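Long-range contacts in putative short-chain dehydrogenase/reductase (Burkholderia xenovorans, PDB 5JY1), which binds NAD as a member of the short-chain dehydrogenase/reductase family and is probably an oxidoreductase, perhaps a 3-oxoacyl-[acyl-carrier-protein] reductase: residues Gly38-Ile43 with Gly62-Phe67; Ala44-Ser49 with Lys69-Ser74; Gly157-Gly162 with Tyr262-Ala267. All blocks are in the same frame, centred on the assembly; numbering follows the deposited sequence.

Interaction 1 of 3, residues Gly38-Ile43 with Gly62-Phe67; sequences GAAVII and GGRSLF
Ser65 sets OG anti to its backbone N (chi1 -174°), which lays the hydroxyl beside the neighbouring strand. OG donates to Val41 O over 2.9 Å, in the carbonyl plane. Leu66 N donates to Val41 O as well, from above that plane, so two donors grip one buried oxygen. Arg64 bends at chi3 (-57°) and folds its guanidinium back over Ala40, whose CB sits over the centre of one face. NH1 of Arg64 then meets Gly38 O at 3.2 Å in a bent bond. Gly38 is the C-prime residue of the Schellman motif that ends helix 25-36. A water also bridges the two segments here: it accepts from Arg64 N and donates to Ala39 O. Further along, Val41 N donates to Arg64 O (3.0 Å) and Ile43 N to Leu66 O (2.9 Å). Ile42 and Leu66 lie side by side, with Ile42 CD1 3.7 Å from Leu66 CB, on the face packed by helix 75-89. On the other face Ile43 CG1 rests 3.4 Å from Ser65 OG. Here the second and third strands of a Rossmann fold pair in parallel, as parts of the beta-alpha-beta unit built with helix 48-60.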
ATOM      1  N   GLY A  38     -14.124  24.901  18.782  1.00 21.65           N
ATOM      2  CA  GLY A  38     -15.358  24.874  19.535  1.00 20.24           C
ATOM      3  C   GLY A  38     -15.650  23.595  20.290  1.00 21.43           C
ATOM      4  O   GLY A  38     -16.701  23.508  20.934  1.00 25.49           O
ATOM      5  N   ALA A  39     -14.771  22.602  20.233  1.00 18.02           N
ATOM      6  CA  ALA A  39     -15.010  21.377  20.979  1.00 16.32           C
ATOM      7  C   ALA A  39     -14.649  21.579  22.442  1.00 22.08           C
ATOM      8  O   ALA A  39     -13.771  22.378  22.781  1.00 23.97           O
ATOM      9  CB  ALA A  39     -14.193  20.218  20.405  1.00 20.35           C
ATOM     10  N   ALA A  40     -15.355  20.862  23.314  1.00 20.59           N
ATOM     11  CA  ALA A  40     -14.958  20.729  24.707  1.00 20.37           C
ATOM     12  C   ALA A  40     -13.958  19.587  24.770  1.00 20.33           C
ATOM     13  O   ALA A  40     -14.245  18.486  24.286  1.00 21.69           O
ATOM     14  CB  ALA A  40     -16.167  20.450  25.598  1.00 23.70           C
ATOM     15  N   VAL A  41     -12.776  19.845  25.317  1.00 16.94           N
ATOM     16  CA  VAL A  41     -11.668  18.902  25.192  1.00 20.67           C
ATOM     17  C   VAL A  41     -11.309  18.353  26.565  1.00 17.17           C
ATOM     18  O   VAL A  41     -10.898  19.108  27.454  1.00 19.41           O
ATOM     19  CB  VAL A  41     -10.445  19.546  24.530  1.00 20.53           C
ATOM     20  CG1 VAL A  41      -9.409  18.476  24.246  1.00 17.75           C
ATOM     21  CG2 VAL A  41     -10.856  20.267  23.230  1.00 20.64           C
ATOM     22  N   ILE A  42     -11.416  17.034  26.712  1.00 20.93           N
ATOM     23  CA  ILE A  42     -10.905  16.344  27.893  1.00 20.56           C
ATOM     24  C   ILE A  42      -9.419  16.068  27.705  1.00 18.66           C
ATOM     25  O   ILE A  42      -9.006  15.422  26.732  1.00 18.72           O
ATOM     26  CB  ILE A  42     -11.673  15.044  28.156  1.00 18.17           C
ATOM     27  CG1 ILE A  42     -13.134  15.346  28.476  1.00 22.73           C
ATOM     28  CG2 ILE A  42     -11.024  14.281  29.321  1.00 18.50           C
ATOM     29  CD1 ILE A  42     -13.322  16.094  29.791  1.00 28.51           C
ATOM     30  N   ILE A  43      -8.612  16.552  28.643  1.00 19.63           N
ATOM     31  CA  ILE A  43      -7.160  16.390  28.596  1.00 22.44           C
ATOM     32  C   ILE A  43      -6.875  15.139  29.418  1.00 20.28           C
ATOM     33  O   ILE A  43      -6.750  15.191  30.641  1.00 21.45           O
ATOM     34  CB  ILE A  43      -6.429  17.622  29.136  1.00 21.22           C
ATOM     35  CG1 ILE A  43      -6.893  18.899  28.417  1.00 21.05           C
ATOM     36  CG2 ILE A  43      -4.912  17.459  29.008  1.00 20.53           C
ATOM     37  CD1 ILE A  43      -6.772  18.849  26.895  1.00 23.48           C
ATOM     38  N   GLY A  62     -10.411  31.058  25.259  1.00 33.30           N
ATOM     39  CA  GLY A  62     -11.841  31.125  25.052  1.00 33.74           C
ATOM     40  C   GLY A  62     -12.541  29.807  24.806  1.00 34.84           C
ATOM     41  O   GLY A  62     -13.739  29.814  24.508  1.00 36.90           O
ATOM     42  N   GLY A  63     -11.841  28.675  24.921  1.00 29.39           N
ATOM     43  CA  GLY A  63     -12.442  27.377  24.711  1.00 28.02           C
ATOM     44  C   GLY A  63     -12.896  26.720  26.009  1.00 28.44           C
ATOM     45  O   GLY A  63     -12.846  27.300  27.090  1.00 29.16           O
ATOM     46  N   ARG A  64     -13.362  25.477  25.872  1.00 27.51           N
ATOM     47  CA  ARG A  64     -13.786  24.668  27.006  0.52 26.67           C
ATOM     48  C   ARG A  64     -12.901  23.435  27.110  1.00 25.54           C
ATOM     49  O   ARG A  64     -12.612  22.776  26.107  1.00 25.71           O
ATOM     50  CB  ARG A  64     -15.252  24.246  26.886  0.52 29.60           C
ATOM     51  CG  ARG A  64     -16.254  25.347  27.201  0.52 33.13           C
ATOM     52  CD  ARG A  64     -17.648  24.890  26.836  0.52 36.17           C
ATOM     53  NE  ARG A  64     -17.702  24.510  25.427  0.52 38.45           N
ATOM     54  CZ  ARG A  64     -18.464  23.535  24.941  0.52 39.12           C
ATOM     55  NH1 ARG A  64     -18.440  23.264  23.642  0.52 40.42           N
ATOM     56  NH2 ARG A  64     -19.238  22.827  25.754  0.52 37.35           N
ATOM     57  N   SER A  65     -12.469  23.131  28.332  1.00 22.95           N
ATOM     58  CA  SER A  65     -11.570  22.005  28.547  1.00 20.66           C
ATOM     59  C   SER A  65     -11.694  21.527  29.987  1.00 21.84           C
ATOM     60  O   SER A  65     -12.119  22.273  30.871  1.00 24.52           O
ATOM     61  CB  SER A  65     -10.121  22.395  28.231  1.00 24.28           C
ATOM     62  OG  SER A  65      -9.255  21.282  28.293  1.00 29.06           O
ATOM     63  N   LEU A  66     -11.322  20.267  30.204  1.00 25.14           N
ATOM     64  CA  LEU A  66     -11.242  19.705  31.550  1.00 22.27           C
ATOM     65  C   LEU A  66     -10.092  18.714  31.594  1.00 20.48           C
ATOM     66  O   LEU A  66     -10.062  17.754  30.816  1.00 22.27           O
ATOM     67  CB  LEU A  66     -12.549  19.018  31.959  1.00 23.88           C
ATOM     68  CG  LEU A  66     -12.552  18.412  33.370  1.00 29.18           C
ATOM     69  CD1 LEU A  66     -12.458  19.505  34.427  1.00 29.58           C
ATOM     70  CD2 LEU A  66     -13.773  17.550  33.600  1.00 31.00           C
ATOM     71  N   PHE A  67      -9.155  18.939  32.505  1.00 24.76           N
ATOM     72  CA  PHE A  67      -8.117  17.955  32.756  1.00 24.50           C
ATOM     73  C   PHE A  67      -8.697  16.812  33.575  1.00 19.33           C
ATOM     74  O   PHE A  67      -9.333  17.040  34.613  1.00 20.69           O
ATOM     75  CB  PHE A  67      -6.934  18.576  33.498  1.00 22.63           C
ATOM     76  CG  PHE A  67      -6.023  17.552  34.115  1.00 26.62           C
ATOM     77  CD1 PHE A  67      -5.205  16.764  33.317  1.00 24.28           C
ATOM     78  CD2 PHE A  67      -6.011  17.349  35.486  1.00 26.92           C
ATOM     79  CE1 PHE A  67      -4.373  15.817  33.875  1.00 26.69           C
ATOM     80  CE2 PHE A  67      -5.180  16.398  36.052  1.00 27.37           C
ATOM     81  CZ  PHE A  67      -4.358  15.629  35.239  1.00 24.05           C
TER
HETATM   82  O   HOH W   1     -13.665  24.967  22.893  1.00 23.36           O

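Interaction 2 of 3, residues Ala44-Ser49 with Lys69-Ser74; sequences AEINES and KTDVTS. With NAD (nicotinamide-adenine-dinucleotide), chain E.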
ATOM      1  N   ALA A  44      -6.820  13.992  28.740  1.00 17.01           N
ATOM      2  CA  ALA A  44      -6.679  12.702  29.421  1.00 15.80           C
ATOM      3  C   ALA A  44      -5.196  12.363  29.508  1.00 23.04           C
ATOM      4  O   ALA A  44      -4.646  11.644  28.673  1.00 18.72           O
ATOM      5  CB  ALA A  44      -7.479  11.626  28.697  1.00 15.90           C
ATOM      6  N   GLU A  45      -4.549  12.865  30.561  1.00 20.98           N
ATOM      7  CA  GLU A  45      -3.097  12.941  30.662  1.00 25.54           C
ATOM      8  C   GLU A  45      -2.644  12.431  32.029  1.00 25.08           C
ATOM      9  O   GLU A  45      -3.303  12.685  33.041  1.00 24.90           O
ATOM     10  CB  GLU A  45      -2.646  14.405  30.427  1.00 21.73           C
ATOM     11  CG  GLU A  45      -1.205  14.723  30.764  1.00 21.30           C
ATOM     12  CD  GLU A  45      -0.217  13.945  29.929  1.00 25.78           C
ATOM     13  OE1 GLU A  45      -0.299  14.005  28.678  1.00 23.06           O
ATOM     14  OE2 GLU A  45       0.638  13.263  30.530  1.00 27.11           O
ATOM     15  N   ILE A  46      -1.520  11.702  32.062  1.00 22.45           N
ATOM     16  CA  ILE A  46      -1.031  11.153  33.333  1.00 23.11           C
ATOM     17  C   ILE A  46      -0.221  12.186  34.123  1.00 25.27           C
ATOM     18  O   ILE A  46      -0.196  12.145  35.365  1.00 26.15           O
ATOM     19  CB  ILE A  46      -0.216   9.867  33.081  1.00 24.53           C
ATOM     20  CG1 ILE A  46      -0.011   9.081  34.381  1.00 25.15           C
ATOM     21  CG2 ILE A  46       1.127  10.192  32.420  1.00 24.75           C
ATOM     22  CD1 ILE A  46       0.484   7.660  34.157  1.00 27.72           C
ATOM     23  N   ASN A  47       0.442  13.115  33.434  1.00 24.91           N
ATOM     24  CA  ASN A  47       1.238  14.156  34.077  1.00 29.24           C
ATOM     25  C   ASN A  47       0.297  15.276  34.500  1.00 28.21           C
ATOM     26  O   ASN A  47      -0.217  16.017  33.656  1.00 28.49           O
ATOM     27  CB  ASN A  47       2.320  14.659  33.123  1.00 27.42           C
ATOM     28  CG  ASN A  47       3.265  15.668  33.771  1.00 34.28           C
ATOM     29  OD1 ASN A  47       2.887  16.423  34.667  1.00 34.85           O
ATOM     30  ND2 ASN A  47       4.505  15.687  33.301  1.00 40.61           N
ATOM     31  N   GLU A  48       0.072  15.404  35.809  1.00 28.03           N
ATOM     32  CA  GLU A  48      -0.896  16.383  36.286  1.00 28.84           C
ATOM     33  C   GLU A  48      -0.465  17.805  35.944  1.00 31.02           C
ATOM     34  O   GLU A  48      -1.304  18.655  35.622  1.00 29.32           O
ATOM     35  CB  GLU A  48      -1.096  16.229  37.793  1.00 29.70           C
ATOM     36  CG  GLU A  48      -2.138  17.167  38.353  1.00 36.88           C
ATOM     37  CD  GLU A  48      -2.537  16.811  39.768  1.00 44.78           C
ATOM     38  OE1 GLU A  48      -1.956  15.851  40.323  1.00 41.25           O
ATOM     39  OE2 GLU A  48      -3.431  17.485  40.318  1.00 46.94           O
ATOM     40  N   SER A  49       0.840  18.083  36.002  1.00 31.69           N
ATOM     41  CA  SER A  49       1.312  19.447  35.791  1.00 33.64           C
ATOM     42  C   SER A  49       1.074  19.903  34.354  1.00 31.26           C
ATOM     43  O   SER A  49       0.501  20.973  34.115  1.00 31.03           O
ATOM     44  CB  SER A  49       2.792  19.545  36.152  1.00 38.41           C
ATOM     45  OG  SER A  49       3.267  20.861  35.955  1.00 51.78           O
ATOM     46  N   LYS A  69      -7.083  13.324  35.085  1.00 21.26           N
ATOM     47  CA  LYS A  69      -5.917  12.465  35.211  1.00 20.61           C
ATOM     48  C   LYS A  69      -6.276  11.060  34.744  1.00 20.14           C
ATOM     49  O   LYS A  69      -7.267  10.474  35.198  1.00 21.26           O
ATOM     50  CB  LYS A  69      -5.397  12.452  36.653  1.00 21.49           C
ATOM     51  CG  LYS A  69      -4.001  11.849  36.764  1.00 28.29           C
ATOM     52  CD  LYS A  69      -3.526  11.735  38.216  1.00 29.64           C
ATOM     53  CE  LYS A  69      -3.062  13.070  38.776  1.00 36.50           C
ATOM     54  NZ  LYS A  69      -2.647  12.978  40.207  1.00 43.28           N
ATOM     55  N   THR A  70      -5.469  10.536  33.819  1.00 20.23           N
ATOM     56  CA  THR A  70      -5.738   9.285  33.119  1.00 21.24           C
ATOM     57  C   THR A  70      -4.430   8.548  32.893  1.00 24.13           C
ATOM     58  O   THR A  70      -3.457   9.142  32.418  1.00 22.07           O
ATOM     59  CB  THR A  70      -6.421   9.544  31.766  1.00 20.65           C
ATOM     60  OG1 THR A  70      -7.606  10.318  31.967  1.00 20.46           O
ATOM     61  CG2 THR A  70      -6.801   8.235  31.085  1.00 18.27           C
ATOM     62  N   ASP A  71      -4.416   7.257  33.223  1.00 18.97           N
ATOM     63  CA  ASP A  71      -3.293   6.360  32.957  1.00 23.15           C
ATOM     64  C   ASP A  71      -3.792   5.342  31.938  1.00 20.52           C
ATOM     65  O   ASP A  71      -4.553   4.435  32.295  1.00 20.27           O
ATOM     66  CB  ASP A  71      -2.825   5.685  34.249  1.00 23.90           C
ATOM     67  CG  ASP A  71      -1.620   4.765  34.046  1.00 25.73           C
ATOM     68  OD1 ASP A  71      -1.304   4.402  32.897  1.00 28.36           O
ATOM     69  OD2 ASP A  71      -0.991   4.381  35.061  1.00 26.71           O
ATOM     70  N   VAL A  72      -3.359   5.481  30.679  1.00 20.88           N
ATOM     71  CA  VAL A  72      -3.895   4.651  29.601  1.00 17.89           C
ATOM     72  C   VAL A  72      -3.371   3.219  29.666  1.00 21.51           C
ATOM     73  O   VAL A  72      -3.768   2.384  28.851  1.00 21.93           O
ATOM     74  CB  VAL A  72      -3.611   5.255  28.212  1.00 17.28           C
ATOM     75  CG1 VAL A  72      -4.241   6.652  28.091  1.00 21.52           C
ATOM     76  CG2 VAL A  72      -2.113   5.292  27.923  1.00 20.47           C
ATOM     77  N   THR A  73      -2.488   2.917  30.624  1.00 19.51           N
ATOM     78  CA  THR A  73      -2.149   1.518  30.874  1.00 21.45           C
ATOM     79  C   THR A  73      -3.192   0.819  31.738  1.00 20.06           C
ATOM     80  O   THR A  73      -3.075  -0.393  31.964  1.00 21.92           O
ATOM     81  CB  THR A  73      -0.765   1.394  31.525  1.00 23.49           C
ATOM     82  OG1 THR A  73      -0.792   1.948  32.844  1.00 26.67           O
ATOM     83  CG2 THR A  73       0.296   2.112  30.693  1.00 27.86           C
ATOM     84  N   SER A  74      -4.221   1.537  32.198  1.00 18.07           N
ATOM     85  CA  SER A  74      -5.259   0.977  33.054  1.00 18.56           C
ATOM     86  C   SER A  74      -6.608   1.120  32.373  1.00 19.89           C
ATOM     87  O   SER A  74      -7.077   2.240  32.139  1.00 18.33           O
ATOM     88  CB  SER A  74      -5.287   1.663  34.417  1.00 19.11           C
ATOM     89  OG  SER A  74      -6.458   1.279  35.124  1.00 23.02           O
TER
HETATM   90  PA  NAD E 301       5.286  13.027  23.465  0.84 24.54           P
HETATM   91  O1A NAD E 301       6.320  12.138  24.088  0.84 26.92           O
HETATM   92  O2A NAD E 301       5.789  14.433  23.174  0.84 30.02           O
HETATM   93  O5B NAD E 301       3.916  13.110  24.416  0.84 21.58           O
HETATM   94  C5B NAD E 301       3.467  11.914  24.951  0.84 20.55           C
HETATM   95  C4B NAD E 301       2.294  12.240  25.962  0.84 21.09           C
HETATM   96  O4B NAD E 301       1.791  11.127  26.375  0.84 20.86           O
HETATM   97  C3B NAD E 301       2.912  12.939  27.223  0.84 27.25           C
HETATM   98  O3B NAD E 301       2.160  14.063  27.562  0.84 25.20           O
HETATM   99  C2B NAD E 301       2.831  11.863  28.279  0.84 31.24           C
HETATM  100  O2B NAD E 301       2.837  12.460  29.666  0.84 27.98           O
HETATM  101  C1B NAD E 301       1.692  11.268  27.975  0.84 25.99           C
HETATM  102  N9A NAD E 301       1.619   9.940  28.556  0.84 20.98           N
HETATM  103  C8A NAD E 301       2.630   9.076  28.672  0.84 23.64           C
HETATM  104  N7A NAD E 301       2.169   7.987  29.255  0.84 25.49           N
HETATM  105  C5A NAD E 301       0.869   8.175  29.503  0.84 21.22           C
HETATM  106  C6A NAD E 301      -0.074   7.343  30.108  0.84 19.96           C
HETATM  107  N6A NAD E 301      -0.071   6.003  30.679  0.84 22.79           N
HETATM  108  N1A NAD E 301      -1.319   7.758  30.243  0.84 19.48           N
HETATM  109  C2A NAD E 301      -1.676   9.005  29.789  0.84 18.91           C
HETATM  110  N3A NAD E 301      -0.765   9.824  29.209  0.84 19.70           N
HETATM  111  C4A NAD E 301       0.524   9.382  29.067  0.84 20.19           C
HETATM  112  O3  NAD E 301       4.776  12.301  22.073  0.84 24.44           O
HETATM  113  PN  NAD E 301       4.624  12.942  20.580  0.84 27.36           P
HETATM  114  O1N NAD E 301       6.003  13.070  19.953  0.84 27.40           O
HETATM  115  O2N NAD E 301       3.925  14.314  20.565  0.84 26.55           O
HETATM  116  O5D NAD E 301       3.775  11.833  19.689  0.84 26.66           O
HETATM  117  C5D NAD E 301       2.371  11.707  19.906  0.84 25.32           C
HETATM  118  C4D NAD E 301       1.797  10.553  19.019  0.84 24.73           C
HETATM  119  O4D NAD E 301       2.238  10.669  17.767  0.84 23.27           O
HETATM  120  C3D NAD E 301       2.337   9.216  19.537  0.84 27.44           C
HETATM  121  O3D NAD E 301       1.417   8.240  19.412  0.84 24.96           O
HETATM  122  C2D NAD E 301       3.541   8.943  18.604  0.84 28.03           C
HETATM  123  O2D NAD E 301       3.828   7.485  18.659  0.84 26.87           O
HETATM  124  C1D NAD E 301       3.114   9.360  17.430  0.84 26.40           C
HETATM  125  N1N NAD E 301       4.197   9.750  16.541  0.84 28.64           N
HETATM  126  C2N NAD E 301       4.834  10.941  16.697  0.84 22.78           C
HETATM  127  C3N NAD E 301       5.876  11.314  15.844  0.84 22.74           C
HETATM  128  C7N NAD E 301       6.594  12.633  16.011  0.84 23.83           C
HETATM  129  O7N NAD E 301       7.371  13.030  15.157  0.84 26.17           O
HETATM  130  N7N NAD E 301       6.376  13.419  17.162  0.84 25.62           N
HETATM  131  C4N NAD E 301       6.259  10.464  14.838  0.84 24.35           C
HETATM  132  C5N NAD E 301       5.626   9.283  14.675  0.84 29.73           C
HETATM  133  C6N NAD E 301       4.577   8.918  15.533  0.84 30.72           C
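Asp71 OD1 is held by three donors. Thr73 OG1 donates to it at a short 2.5 Å, and Thr73 N closes an Asx turn on it; both come from above the carboxylate plane. The third bond, from NAD N6A to Asp71 OD1 (3.0 Å), is weak. Next to it, Val72 N donates to NAD N1A over 3.1 Å and almost straight (172°), so the adenine is read at both its amino group and its ring nitrogen. Glu45 grips the other end of the adenosine. Its chain starts anti to the backbone N and bends at chi2 (62°), which turns the carboxylate onto the ribose. OE2 takes a very short 2.5 Å bond from NAD O2B, and OE1 takes one of 2.7 Å from NAD O3B. Asn47 N donates to the anti lone pair of Glu45 OE2, and Gly23 N binds OE1. An acid at the end of the second strand is the classic Rossmann-fold mark of NAD binding; its charge would be expected to repel the 2'-phosphate of NADP. Between these anchors Ile46 lays CG2 over the adenine face, at the fused bond C4A-C5A. Its other branch runs alongside Asp71, with Ile46 CD1 3.6 Å from Asp71 CG. The backbones are joined by Thr70 N, which donates to Glu45 O from well above the carbonyl plane. Thr70 OG1 packs on Ala44 CB and is hydrogen-bonded to Val68 O. Lys69 bends at chi3 and crosses Glu48 obliquely. Lys69 NZ meets Glu48 OE1 at 3.0 Å in a salt bridge from above the carboxylate plane, while Glu48 OE2 pairs with Arg52.

Interaction 3 of 3, residues Gly157-Gly162 with Tyr262-Ala267; sequences GAWLHG and YNSRPA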
ATOM      1  N   GLY A 157      10.210  -0.018   8.763  1.00 13.84           N
ATOM      2  CA  GLY A 157      10.862  -0.923   9.696  1.00 14.46           C
ATOM      3  C   GLY A 157      12.031  -0.249  10.387  1.00 16.15           C
ATOM      4  O   GLY A 157      13.128  -0.805  10.448  1.00 17.21           O
ATOM      5  N   ALA A 158      11.810   0.959  10.901  1.00 12.60           N
ATOM      6  CA  ALA A 158      12.914   1.788  11.368  1.00 16.35           C
ATOM      7  C   ALA A 158      13.754   1.067  12.419  1.00 18.66           C
ATOM      8  O   ALA A 158      13.224   0.425  13.331  1.00 17.48           O
ATOM      9  CB  ALA A 158      12.381   3.101  11.941  1.00 15.91           C
ATOM     10  N   TRP A 159      15.077   1.179  12.269  1.00 16.26           N
ATOM     11  CA  TRP A 159      16.023   0.576  13.202  1.00 15.59           C
ATOM     12  C   TRP A 159      15.772   1.059  14.627  1.00 16.57           C
ATOM     13  O   TRP A 159      15.393   2.210  14.859  1.00 17.42           O
ATOM     14  CB  TRP A 159      17.462   0.932  12.827  1.00 19.52           C
ATOM     15  CG  TRP A 159      18.015   0.301  11.582  1.00 18.63           C
ATOM     16  CD1 TRP A 159      17.698   0.611  10.285  1.00 17.94           C
ATOM     17  CD2 TRP A 159      19.044  -0.698  11.516  1.00 20.40           C
ATOM     18  NE1 TRP A 159      18.446  -0.158   9.422  1.00 19.16           N
ATOM     19  CE2 TRP A 159      19.279  -0.968  10.151  1.00 19.24           C
ATOM     20  CE3 TRP A 159      19.777  -1.402  12.481  1.00 22.51           C
ATOM     21  CZ2 TRP A 159      20.221  -1.914   9.724  1.00 20.51           C
ATOM     22  CZ3 TRP A 159      20.713  -2.347  12.053  1.00 21.11           C
ATOM     23  CH2 TRP A 159      20.928  -2.586  10.686  1.00 19.95           C
ATOM     24  N   LEU A 160      16.002   0.156  15.583  1.00 17.34           N
ATOM     25  CA  LEU A 160      16.016   0.403  17.023  1.00 17.52           C
ATOM     26  C   LEU A 160      14.622   0.590  17.604  1.00 18.48           C
ATOM     27  O   LEU A 160      14.504   0.822  18.817  1.00 17.56           O
ATOM     28  CB  LEU A 160      16.877   1.623  17.411  1.00 19.13           C
ATOM     29  CG  LEU A 160      18.294   1.709  16.831  1.00 18.26           C
ATOM     30  CD1 LEU A 160      19.025   2.948  17.342  1.00 20.06           C
ATOM     31  CD2 LEU A 160      19.090   0.447  17.152  1.00 16.48           C
ATOM     32  N   HIS A 161      13.564   0.476  16.792  1.00 16.68           N
ATOM     33  CA  HIS A 161      12.190   0.713  17.217  1.00 18.61           C
ATOM     34  C   HIS A 161      11.303  -0.510  17.004  1.00 16.56           C
ATOM     35  O   HIS A 161      10.090  -0.372  16.838  1.00 16.34           O
ATOM     36  CB  HIS A 161      11.596   1.911  16.473  1.00 16.59           C
ATOM     37  CG  HIS A 161      12.277   3.210  16.763  1.00 16.03           C
ATOM     38  ND1 HIS A 161      12.016   4.357  16.044  1.00 22.77           N
ATOM     39  CD2 HIS A 161      13.190   3.552  17.703  1.00 23.61           C
ATOM     40  CE1 HIS A 161      12.749   5.349  16.522  1.00 26.39           C
ATOM     41  NE2 HIS A 161      13.470   4.888  17.528  1.00 22.75           N
ATOM     42  N   GLY A 162      11.893  -1.714  17.020  1.00 13.40           N
ATOM     43  CA  GLY A 162      11.148  -2.907  16.622  1.00 17.99           C
ATOM     44  C   GLY A 162       9.851  -3.113  17.389  1.00 19.76           C
ATOM     45  O   GLY A 162       8.830  -3.493  16.809  1.00 16.92           O
ATOM     46  N   TYR A 262      13.431   7.366   4.887  1.00 15.18           N
ATOM     47  CA  TYR A 262      14.633   7.793   5.598  0.65 18.33           C
ATOM     48  C   TYR A 262      15.412   6.544   5.988  1.00 16.92           C
ATOM     49  O   TYR A 262      14.813   5.536   6.372  1.00 20.90           O
ATOM     50  CB  TYR A 262      14.284   8.615   6.849  0.65 21.54           C
ATOM     51  CG  TYR A 262      13.271   7.890   7.690  0.65 19.88           C
ATOM     52  CD1 TYR A 262      11.920   7.951   7.372  0.65 17.99           C
ATOM     53  CD2 TYR A 262      13.663   7.093   8.762  0.65 20.26           C
ATOM     54  CE1 TYR A 262      10.990   7.261   8.096  0.65 17.63           C
ATOM     55  CE2 TYR A 262      12.729   6.395   9.502  0.65 20.77           C
ATOM     56  CZ  TYR A 262      11.394   6.489   9.159  0.65 18.75           C
ATOM     57  OH  TYR A 262      10.442   5.805   9.865  0.65 16.38           O
ATOM     58  N   ASN A 263      16.734   6.616   5.905  1.00 20.61           N
ATOM     59  CA  ASN A 263      17.582   5.496   6.301  1.00 25.36           C
ATOM     60  C   ASN A 263      17.958   5.669   7.769  1.00 27.29           C
ATOM     61  O   ASN A 263      18.632   6.637   8.129  1.00 32.54           O
ATOM     62  CB  ASN A 263      18.824   5.420   5.410  1.00 31.84           C
ATOM     63  CG  ASN A 263      19.630   4.144   5.626  1.00 44.75           C
ATOM     64  OD1 ASN A 263      19.296   3.318   6.475  1.00 46.09           O
ATOM     65  ND2 ASN A 263      20.690   3.975   4.841  1.00 47.97           N
ATOM     66  N   SER A 264      17.515   4.737   8.613  1.00 20.41           N
ATOM     67  CA  SER A 264      17.712   4.827  10.056  1.00 22.26           C
ATOM     68  C   SER A 264      18.825   3.917  10.580  1.00 21.23           C
ATOM     69  O   SER A 264      18.940   3.733  11.799  1.00 20.27           O
ATOM     70  CB  SER A 264      16.392   4.533  10.788  1.00 19.35           C
ATOM     71  OG  SER A 264      15.766   3.344  10.310  1.00 19.94           O
ATOM     72  N   ARG A 265      19.669   3.368   9.708  1.00 19.32           N
ATOM     73  CA  ARG A 265      20.751   2.524  10.206  1.00 19.80           C
ATOM     74  C   ARG A 265      21.679   3.350  11.093  1.00 21.74           C
ATOM     75  O   ARG A 265      22.160   4.409  10.663  1.00 25.24           O
ATOM     76  CB  ARG A 265      21.563   1.898   9.075  1.00 19.90           C
ATOM     77  CG  ARG A 265      22.674   0.991   9.607  1.00 21.92           C
ATOM     78  CD  ARG A 265      23.635   0.504   8.514  1.00 25.39           C
ATOM     79  NE  ARG A 265      22.946  -0.328   7.533  1.00 32.38           N
ATOM     80  CZ  ARG A 265      22.643   0.060   6.300  1.00 33.60           C
ATOM     81  NH1 ARG A 265      22.987   1.276   5.886  1.00 34.13           N
ATOM     82  NH2 ARG A 265      21.993  -0.769   5.480  1.00 30.41           N
ATOM     83  N   PRO A 266      21.940   2.920  12.330  1.00 24.06           N
ATOM     84  CA  PRO A 266      22.857   3.677  13.194  1.00 27.72           C
ATOM     85  C   PRO A 266      24.263   3.734  12.609  1.00 28.54           C
ATOM     86  O   PRO A 266      24.695   2.842  11.875  1.00 29.61           O
ATOM     87  CB  PRO A 266      22.828   2.896  14.515  1.00 25.41           C
ATOM     88  CG  PRO A 266      21.532   2.157  14.496  1.00 27.61           C
ATOM     89  CD  PRO A 266      21.287   1.809  13.048  1.00 26.76           C
ATOM     90  N   ALA A 267      24.988   4.799  12.971  1.00 28.98           N
ATOM     91  CA  ALA A 267      26.283   5.085  12.349  1.00 36.59           C
ATOM     92  C   ALA A 267      27.297   3.966  12.572  1.00 38.76           C
ATOM     93  O   ALA A 267      28.126   3.687  11.696  1.00 42.17           O
ATOM     94  CB  ALA A 267      26.835   6.408  12.882  1.00 36.69           C
TER
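The indole of Trp159 is the main bump. It settles with one face on the backbone at Arg265, with Ser264 OG at its edge and the Arg265 side chain along it. Arg265 CA stands 3.5 Å from the centroid of the five-membered ring, only 7° off its normal, in a CH-pi contact. Pro266 CD touches the six-membered ring, 3.6 Å from Trp159 CE3. Ser264 OG meets the edge near CD1, in the ring plane. The same OG accepts from Trp159 N over 3.0 Å, so one hydroxyl both pins the backbone and flanks the ring. The guanidinium plane of Arg265 is turned 69° from the indole, and its NH1 is hydrogen-bonded to Ala217 O of a third subunit. The loop 157-162 leads into helix 162-182, which carries Tyr164 and Lys168, the Tyr-x-x-x-Lys pair of short-chain dehydrogenases that here binds NAD. The other segment belongs to the C-terminal tail after the last strand of the sheet. Within the loop a type II turn from Ala158 to His161 presents Leu160. Leu160 meets Pro266 tip to tip, CD1 to CG at 3.9 Å. Ala158 CB packs on Ser264 OG and against the edge of the Tyr262 ring, 4.1 Å from Tyr262 CE2. Leu160 N is hydrogen-bonded to Glu181 OE2 of a second subunit, and Trp159 also packs on Ser180 of that subunit.

How the interactions relate
From the N terminus, the chain enters strand 40-45 at interaction 1 and leaves it at interaction 2. It then runs through helix 48-60 and returns along strand 64-69, where interaction 1 closes. Interaction 2 closes just after, in the loop before helix 75-89, so the two loops cross. They also touch: the Phe67 ring of interaction 1 packs on Glu45 and Glu48 of interaction 2. Together they tie the edge of the sheet to the adenosine site. Interaction 3 opens before helix 162-182 and closes about 100 residues later, tying the tail after strand 250-253 to the loop ahead of that helix. Its nearest atoms are about 17 Å from interaction 2.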